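Local coordinates for enoyl-CoA hydratase/isomerase (Pseudomonas aeruginosa, PDB 3LAO), which adds water across the double bond of enoyl-CoA thioesters and assembles as a homotrimer of the enoyl-CoA hydratase/isomerase (crotonase) family, at the interface of chains A and B. Numbering follows the deposited sequence. Chains: chain A/B, enoyl-CoA hydratase/isomerase.

Contacts 1 and 2 are neighbouring patches of one subunit boundary, the centres of their C-alpha atoms about 10 Å apart. Helix 163-170 of chain A runs through both, and A:Met167 belongs to each. On chain B, B:Asp128 of contact 2 directly precedes B:Ile129 of contact 1. Contact 1 is mainly a charged and aliphatic edge, whereas contact 2 buries an indole, with a selenomethionine methyl beside it. Because the protein is a homotrimer and this interface is not an exact two-fold, the two chains contribute different surfaces, consistent with head-to-tail closure of a three-membered ring.

Contact 1: the interface of chains A and B. Residues chain A 165, 167-168, 174; chain B 129, 188, 203, 206.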
# COMPACT_ATOMS: atom_id res chain seq x y z
N ASP A 165 -3.35 -8.72 6.43
CA ASP A 165 -2.54 -9.90 6.07
C ASP A 165 -1.15 -9.84 6.68
O ASP A 165 -0.62 -10.86 7.10
CB ASP A 165 -2.48 -10.15 4.55
CG ASP A 165 -3.73 -10.82 4.04
OD1 ASP A 165 -4.48 -11.38 4.87
OD2 ASP A 165 -3.97 -10.79 2.80
N MSE A 167 -0.29 -8.32 9.59
CA MSE A 167 -0.40 -8.63 11.02
C MSE A 167 -0.71 -10.12 11.24
O MSE A 167 -0.28 -10.69 12.24
CB MSE A 167 -1.41 -7.73 11.77
CG MSE A 167 -1.01 -6.22 11.86
SE MSE A 167 0.85 -5.88 12.34
CE MSE A 167 1.38 -4.79 10.79
N ARG A 168 -1.43 -10.75 10.31
CA ARG A 168 -1.77 -12.16 10.48
C ARG A 168 -0.49 -12.96 10.76
O ARG A 168 -0.48 -13.92 11.53
CB ARG A 168 -2.50 -12.71 9.25
CG ARG A 168 -2.03 -14.11 8.80
CD ARG A 168 -3.02 -15.13 9.29
NE ARG A 168 -2.67 -16.53 9.14
CZ ARG A 168 -2.03 -17.24 10.06
NH1 ARG A 168 -1.81 -18.53 9.86
NH2 ARG A 168 -1.57 -16.66 11.17
N ASP A 174 3.54 -17.34 12.48
CA ASP A 174 3.20 -18.54 11.72
C ASP A 174 3.92 -18.57 10.38
O ASP A 174 4.17 -17.52 9.78
CB ASP A 174 1.69 -18.65 11.52
CG ASP A 174 0.95 -18.98 12.81
OD1 ASP A 174 1.53 -19.69 13.67
OD2 ASP A 174 -0.22 -18.54 12.96
N ILE B 129 -6.71 -7.96 12.71
CA ILE B 129 -7.32 -9.12 12.08
C ILE B 129 -8.81 -8.86 12.09
O ILE B 129 -9.40 -8.44 13.12
CB ILE B 129 -7.14 -10.38 12.90
CG1 ILE B 129 -5.65 -10.62 13.22
CG2 ILE B 129 -7.84 -11.55 12.19
CD1 ILE B 129 -4.77 -10.91 12.05
N THR B 188 -9.46 -10.39 6.90
CA THR B 188 -8.41 -11.37 6.92
C THR B 188 -9.02 -12.62 6.37
O THR B 188 -8.38 -13.37 5.64
CB THR B 188 -7.95 -11.63 8.37
OG1 THR B 188 -7.81 -10.39 9.08
CG2 THR B 188 -6.64 -12.41 8.41
N TYR B 203 -7.69 -16.70 16.17
CA TYR B 203 -6.63 -15.77 15.78
C TYR B 203 -6.06 -15.04 16.97
O TYR B 203 -4.86 -14.77 17.01
CB TYR B 203 -7.13 -14.70 14.78
CG TYR B 203 -7.16 -15.16 13.34
CD1 TYR B 203 -5.97 -15.25 12.59
CD2 TYR B 203 -8.37 -15.49 12.71
CE1 TYR B 203 -5.99 -15.68 11.25
CE2 TYR B 203 -8.40 -15.91 11.35
CZ TYR B 203 -7.20 -16.01 10.64
OH TYR B 203 -7.21 -16.42 9.34
N ARG B 206 -3.95 -17.19 19.03
CA ARG B 206 -2.64 -17.30 18.40
C ARG B 206 -1.69 -16.10 18.68
O ARG B 206 -0.51 -16.30 18.91
CB ARG B 206 -2.79 -17.59 16.91
CG ARG B 206 -1.62 -18.36 16.33
CD ARG B 206 -1.88 -19.85 16.37
NE ARG B 206 -1.76 -20.49 15.06
CZ ARG B 206 -2.57 -20.26 14.02
NH1 ARG B 206 -3.56 -19.37 14.10
NH2 ARG B 206 -2.37 -20.91 12.88
O HOH W 1 -5.81 -13.23 3.93
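A:Arg168 reaches B:Tyr203 with its rotation about CA-CB well away from a staggered position (chi1 137°) and a bend at chi2 (101°), which together carry the chain along the subunit boundary toward A:Asp174. Its CD methylene meets the ring rim, 3.6 Å from CE1 of B:Tyr203, so the touching group is the aliphatic chain. Guanidinium and phenol planes stand at a steep angle, 76° apart, and the guanidinium does not stack on the ring. Close to the backbone of the same arginine, the CD1 methyl of B:Ile129 lies 3.6 Å from CA of A:Arg168, while the isoleucine CG2 branch packs over one face of B:Tyr203 near its rim and may help to position the phenol.

The guanidinium is held by its own chain. NH2 of A:Arg168 donates to OD2 of A:Asp174 at 2.9 Å and nearly straight; the oxygen lies in the guanidinium plane and receives the bond on its anti lone pair. That carboxylate oxygen also faces B:Arg206, sitting 3.0 Å above the plane of the B:Arg206 guanidinium, over its centre. NH2 of B:Arg206 and OD2 of A:Asp174 form a salt bridge at 3.2 Å, but no N-H is aimed at the oxygen, which lies over the guanidinium face, so any attraction is probably electrostatic. B:Arg206 is poorly ordered, and this pairing may be loose. A carboxylate between two arginines would be expected to temper their mutual repulsion.

Farther along the boundary, water 1 joins the subunits: it lies 2.5 Å from OD1 of A:Asp165, a short separation, and 3.1 Å from the backbone O of B:Thr188.

In the fold, chain A supplies helix 163-170 and the loop leading to strand 176-177. Chain B answers with the start of strand 129-133, the loop just ahead of strand 189-191, and one side of helix 196-209.

Contact 2: the interface of chains A and B. Residues chain A 158, 163, 167, 171; chain B 104, 127-128, 219, 222-223, 226.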
# COMPACT_ATOMS: atom_id res chain seq x y z
N PRO A 158 3.40 -4.60 5.97
CA PRO A 158 2.06 -4.00 5.85
C PRO A 158 1.90 -3.24 4.55
O PRO A 158 0.86 -3.35 3.94
CB PRO A 158 2.01 -2.99 6.99
CG PRO A 158 3.05 -3.34 7.87
CD PRO A 158 4.11 -4.08 7.13
N TRP A 163 -2.45 -4.15 5.75
CA TRP A 163 -2.31 -4.23 7.19
C TRP A 163 -2.69 -5.58 7.76
O TRP A 163 -1.88 -6.20 8.44
CB TRP A 163 -3.15 -3.13 7.88
CG TRP A 163 -2.84 -3.06 9.35
CD1 TRP A 163 -3.54 -3.65 10.38
CD2 TRP A 163 -1.75 -2.37 9.97
NE1 TRP A 163 -2.94 -3.36 11.59
CE2 TRP A 163 -1.85 -2.57 11.36
CE3 TRP A 163 -0.70 -1.58 9.47
CZ2 TRP A 163 -0.93 -2.02 12.26
CZ3 TRP A 163 0.22 -1.04 10.37
CH2 TRP A 163 0.09 -1.25 11.75
N MSE A 167 -0.29 -8.32 9.59
CA MSE A 167 -0.40 -8.63 11.02
C MSE A 167 -0.71 -10.12 11.24
O MSE A 167 -0.28 -10.69 12.24
CB MSE A 167 -1.41 -7.73 11.77
CG MSE A 167 -1.01 -6.22 11.86
SE MSE A 167 0.85 -5.88 12.34
CE MSE A 167 1.38 -4.79 10.79
N LEU A 171 2.35 -10.84 13.98
CA LEU A 171 2.00 -11.01 15.39
C LEU A 171 1.85 -12.46 15.86
O LEU A 171 1.75 -12.71 17.03
CB LEU A 171 0.73 -10.22 15.74
CG LEU A 171 0.74 -8.77 15.22
CD1 LEU A 171 -0.56 -8.03 15.60
CD2 LEU A 171 1.93 -8.03 15.76
N ARG B 104 -3.96 2.90 20.45
CA ARG B 104 -3.73 1.62 21.11
C ARG B 104 -2.28 1.19 20.88
O ARG B 104 -1.57 1.71 20.02
CB ARG B 104 -4.68 0.53 20.61
CG ARG B 104 -4.47 0.12 19.15
CD ARG B 104 -5.55 -0.90 18.69
NE ARG B 104 -5.46 -1.06 17.24
CZ ARG B 104 -4.75 -2.01 16.64
NH1 ARG B 104 -4.09 -2.90 17.37
NH2 ARG B 104 -4.70 -2.08 15.30
N ALA B 127 -8.38 -2.46 13.06
CA ALA B 127 -7.98 -3.67 13.75
C ALA B 127 -6.83 -4.38 13.01
O ALA B 127 -6.47 -4.03 11.89
CB ALA B 127 -9.16 -4.58 13.86
N ASP B 128 -6.25 -5.40 13.63
CA ASP B 128 -5.16 -6.15 13.02
C ASP B 128 -5.58 -7.41 12.30
O ASP B 128 -4.90 -7.88 11.43
CB ASP B 128 -4.19 -6.48 14.11
CG ASP B 128 -3.77 -5.25 14.84
OD1 ASP B 128 -3.49 -4.25 14.15
OD2 ASP B 128 -3.77 -5.25 16.09
N LEU B 219 4.01 -3.91 16.63
CA LEU B 219 2.91 -2.97 16.35
C LEU B 219 3.44 -1.57 16.23
O LEU B 219 3.06 -0.81 15.33
CB LEU B 219 1.81 -2.98 17.41
CG LEU B 219 0.82 -4.12 17.25
CD1 LEU B 219 0.00 -4.25 18.49
CD2 LEU B 219 -0.08 -3.93 16.02
N ALA B 222 5.15 -0.98 12.94
CA ALA B 222 4.20 -0.95 11.83
C ALA B 222 3.44 0.37 11.81
O ALA B 222 3.29 1.00 10.75
CB ALA B 222 3.24 -2.15 11.92
N PHE B 223 3.06 0.83 13.01
CA PHE B 223 2.32 2.07 13.18
C PHE B 223 3.04 3.31 12.65
O PHE B 223 2.43 4.37 12.61
CB PHE B 223 1.92 2.28 14.65
CG PHE B 223 0.71 1.46 15.10
CD1 PHE B 223 -0.40 1.30 14.29
CD2 PHE B 223 0.68 0.90 16.36
CE1 PHE B 223 -1.50 0.56 14.71
CE2 PHE B 223 -0.42 0.17 16.79
CZ PHE B 223 -1.50 -0.02 15.95
N ARG B 226 1.59 4.98 9.19
CA ARG B 226 0.51 4.16 8.69
C ARG B 226 -0.59 4.97 7.99
O ARG B 226 -1.07 4.60 6.92
CB ARG B 226 -0.09 3.32 9.82
CG ARG B 226 -1.18 2.38 9.40
CD ARG B 226 -2.07 2.03 10.56
NE ARG B 226 -3.04 1.01 10.20
CZ ARG B 226 -3.96 0.53 11.03
NH1 ARG B 226 -4.02 0.98 12.28
NH2 ARG B 226 -4.81 -0.39 10.62
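Helix 163-170 of chain A, carrying A:Trp163 and A:Met167, packs between the loop before strand 129-133 of chain B, which holds B:Asp128, and the end of helix 212-222 with the segment that follows it, which brings B:Ala222, B:Phe223 and B:Arg226.

A:Trp163 is the central element, with 120 Å² of its surface hidden by chain B. Its CG lies anti to the backbone N (chi1 -171°), projecting the indole into the partner. The indole N-H at NE1 donates to carboxylate OD1 of B:Asp128 at 2.8 Å; the bond is almost linear (169° at the hydrogen), lies in the ring plane and uses the anti lone pair of the oxygen. B:Arg104 fixes this acceptor from the second shell by an end-on grip: its NH2 donates to OD1 of B:Asp128 at 2.7 Å, from above the carboxylate plane, and NH1 donates to OD2 of B:Asp128, also at 2.7 Å. OD1 therefore accepts from both chains, and the bidentate salt bridge restrains rotation of the carboxylate.

One indole face receives B:Arg226, whose guanidinium stacks with planes 23° apart. Its NH2 is 3.4 Å from the five-membered-ring centroid of A:Trp163 and its NE 3.6 Å from the six-membered-ring centroid, both cation-pi contacts, although this arginine is poorly ordered. The opposite face is covered near its rim by the CE methyl of A:Met167, a selenomethionine here. That methyl also lies 3.4 Å from CB of B:Ala222, which in turn reaches CH2 of A:Trp163 at 3.3 Å. CE1 of B:Phe223 approaches CZ2 of A:Trp163 at 3.6 Å.

By anchoring a tryptophan that chain B covers extensively, through both edge and face, the site ties adjacent subunits of the homotrimer together; since substrate probably binds in elongated tunnels between the subunits, this packing may also help shape their surroundings.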